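Local coordinates for protein N-acetylglucosaminidase (Paenibacillus barengoltzii, PDB 6INX) that probably hydrolyses N-acetylglucosamine-containing glycans as a family 18 glycoside hydrolase with a TIM-barrel fold, at residues 9-14 with 324-329. Sequence-based numbering, arbitrary orientation.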
loop_
_atom_site.group_PDB
_atom_site.type_symbol
_atom_site.label_atom_id
_atom_site.label_comp_id
_atom_site.label_asym_id
_atom_site.label_seq_id
_atom_site.Cartn_x
_atom_site.Cartn_y
_atom_site.Cartn_z
ATOM N N GLY A 9 -2.442 -4.071 27.745
ATOM C CA GLY A 9 -1.496 -5.067 27.292
ATOM C C GLY A 9 -2.171 -6.341 26.828
ATOM O O GLY A 9 -3.012 -6.898 27.542
ATOM N N TYR A 10 -1.820 -6.810 25.634
ATOM C CA TYR A 10 -2.165 -8.172 25.252
ATOM C C TYR A 10 -1.308 -9.153 26.037
ATOM O O TYR A 10 -0.083 -8.998 26.122
ATOM C CB TYR A 10 -1.982 -8.375 23.745
ATOM C CG TYR A 10 -3.166 -7.856 22.958
ATOM C CD1 TYR A 10 -4.274 -8.663 22.710
ATOM C CD2 TYR A 10 -3.193 -6.543 22.507
ATOM C CE1 TYR A 10 -5.380 -8.170 22.014
ATOM C CE2 TYR A 10 -4.280 -6.044 21.811
ATOM C CZ TYR A 10 -5.372 -6.865 21.568
ATOM O OH TYR A 10 -6.459 -6.346 20.880
ATOM N N VAL A 11 -1.962 -10.120 26.673
ATOM C CA VAL A 11 -1.286 -11.177 27.414
ATOM C C VAL A 11 -1.863 -12.500 26.943
ATOM O O VAL A 11 -3.071 -12.732 27.070
ATOM C CB VAL A 11 -1.495 -11.028 28.928
ATOM C CG1 VAL A 11 -0.677 -12.088 29.669
ATOM C CG2 VAL A 11 -1.125 -9.621 29.382
ATOM N N SER A 12 -1.013 -13.369 26.400
ATOM C CA SER A 12 -1.480 -14.709 26.067
ATOM C C SER A 12 -1.925 -15.436 27.332
ATOM O O SER A 12 -1.420 -15.186 28.429
ATOM C CB SER A 12 -0.380 -15.502 25.366
ATOM O OG SER A 12 0.595 -15.934 26.291
ATOM N N ASP A 13 -2.917 -16.320 27.185
ATOM C CA ASP A 13 -3.375 -17.102 28.331
ATOM C C ASP A 13 -2.209 -17.822 28.997
ATOM O O ASP A 13 -2.144 -17.924 30.229
ATOM C CB ASP A 13 -4.453 -18.094 27.878
ATOM C CG ASP A 13 -4.719 -19.192 28.899
ATOM O OD1 ASP A 13 -5.183 -18.884 30.016
ATOM O OD2 ASP A 13 -4.464 -20.372 28.575
ATOM N N ARG A 14 -1.257 -18.291 28.189
ATOM C CA ARG A 14 -0.099 -19.008 28.708
ATOM C C ARG A 14 0.772 -18.123 29.597
ATOM O O ARG A 14 1.467 -18.633 30.487
ATOM C CB ARG A 14 0.697 -19.558 27.525
ATOM C CG ARG A 14 2.031 -20.198 27.847
ATOM C CD ARG A 14 2.669 -20.721 26.565
ATOM N NE ARG A 14 1.733 -21.535 25.793
ATOM C CZ ARG A 14 1.398 -22.786 26.098
ATOM N NH1 ARG A 14 1.921 -23.378 27.166
ATOM N NH2 ARG A 14 0.533 -23.444 25.339
ATOM N N TRP A 324 1.344 -5.376 21.900
ATOM C CA TRP A 324 1.475 -6.807 21.645
ATOM C C TRP A 324 2.956 -7.129 21.756
ATOM O O TRP A 324 3.758 -6.536 21.026
ATOM C CB TRP A 324 1.007 -7.160 20.226
ATOM C CG TRP A 324 1.177 -8.631 19.963
ATOM C CD1 TRP A 324 2.311 -9.275 19.546
ATOM C CD2 TRP A 324 0.201 -9.649 20.193
ATOM N NE1 TRP A 324 2.083 -10.625 19.474
ATOM C CE2 TRP A 324 0.797 -10.883 19.872
ATOM C CE3 TRP A 324 -1.122 -9.633 20.631
ATOM C CZ2 TRP A 324 0.113 -12.090 19.974
ATOM C CZ3 TRP A 324 -1.800 -10.824 20.729
ATOM C CH2 TRP A 324 -1.179 -12.041 20.407
ATOM N N GLU A 325 3.344 -8.047 22.650
ATOM C CA GLU A 325 2.530 -8.762 23.637
ATOM C C GLU A 325 3.419 -8.900 24.890
ATOM O O GLU A 325 4.647 -8.836 24.788
ATOM C CB GLU A 325 2.153 -10.143 23.086
ATOM C CG GLU A 325 1.305 -11.026 24.016
ATOM C CD GLU A 325 2.159 -11.917 24.908
ATOM O OE1 GLU A 325 3.348 -12.112 24.586
ATOM O OE2 GLU A 325 1.656 -12.423 25.939
ATOM N N TYR A 326 2.797 -9.108 26.058
ATOM C CA TYR A 326 3.496 -9.062 27.347
ATOM C C TYR A 326 4.778 -9.899 27.371
ATOM O O TYR A 326 5.825 -9.435 27.847
ATOM C CB TYR A 326 2.528 -9.519 28.436
ATOM C CG TYR A 326 3.146 -9.811 29.785
ATOM C CD1 TYR A 326 3.284 -8.819 30.740
ATOM C CD2 TYR A 326 3.561 -11.095 30.107
ATOM C CE1 TYR A 326 3.839 -9.101 31.986
ATOM C CE2 TYR A 326 4.113 -11.383 31.335
ATOM C CZ TYR A 326 4.249 -10.384 32.267
ATOM O OH TYR A 326 4.800 -10.690 33.492
ATOM N N GLY A 327 4.714 -11.135 26.891
ATOM C CA GLY A 327 5.838 -12.054 26.948
ATOM C C GLY A 327 6.981 -11.775 25.998
ATOM O O GLY A 327 8.020 -12.439 26.074
ATOM N N CYS A 328 6.824 -10.810 25.099
ATOM C CA CYS A 328 7.849 -10.509 24.111
ATOM C C CYS A 328 8.988 -9.667 24.663
ATOM O O CYS A 328 9.995 -9.489 23.964
ATOM C CB CYS A 328 7.238 -9.760 22.928
ATOM S SG CYS A 328 6.001 -10.700 22.043
ATOM N N ASP A 329 8.850 -9.121 25.869
ATOM C CA ASP A 329 9.893 -8.285 26.465
ATOM C C ASP A 329 10.114 -8.716 27.910
ATOM O O ASP A 329 9.487 -8.172 28.823
ATOM C CB ASP A 329 9.558 -6.813 26.392
ATOM C CG ASP A 329 10.600 -5.965 27.105
ATOM O OD1 ASP A 329 11.749 -6.442 27.198
ATOM O OD2 ASP A 329 10.275 -4.859 27.583
#
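Glu325 reaches across to the backbone of Ser12, whose N-H meets Glu325 OE2 at 2.9 Å in an almost straight bond (174°), on the anti side of the carboxylate; Glu325 OE2 also bonds His15 ND1. A glutamate is long enough to pass the Tyr10 carbonyl, and chi2 of -91° turns CD toward Ser12; OE1 then takes the Gly327 N-H from above the carboxylate plane. Glycine suits position 327, where a CB would be crowded by Glu325 OE1. Tyr326 N to Tyr10 O (2.9 Å) ties the two segments together just past strand 320-324. Beside it, Val11 CG2 packs on Tyr326 CB at 3.8 Å, the two side chains pointing the same way. The Tyr10 and Trp324 side chains cross at about a right angle, with ring planes at 49°. A tyrosine serves twice: its CB, CG and CD1 rest on Trp324 CE3 and CZ3, while its hydroxyl reaches Asp107. Glu325 CB lies over one indole face. An alanine at Glu325 would probably leave the Ser12 and Gly327 N-H groups without their carboxylate acceptors and His15 ND1 without this partner. Farther out, Tyr326 OH bonds Glu23, and Asp107 belongs to the DxxDxDxE motif of family 18. The cis Trp324-Glu325 peptide, another family feature, lies where parallel strands 6-12 and 320-324, first and last of the TIM barrel, end and the chain turns toward helix 333-341, with strand 29-38 flanking 6-12.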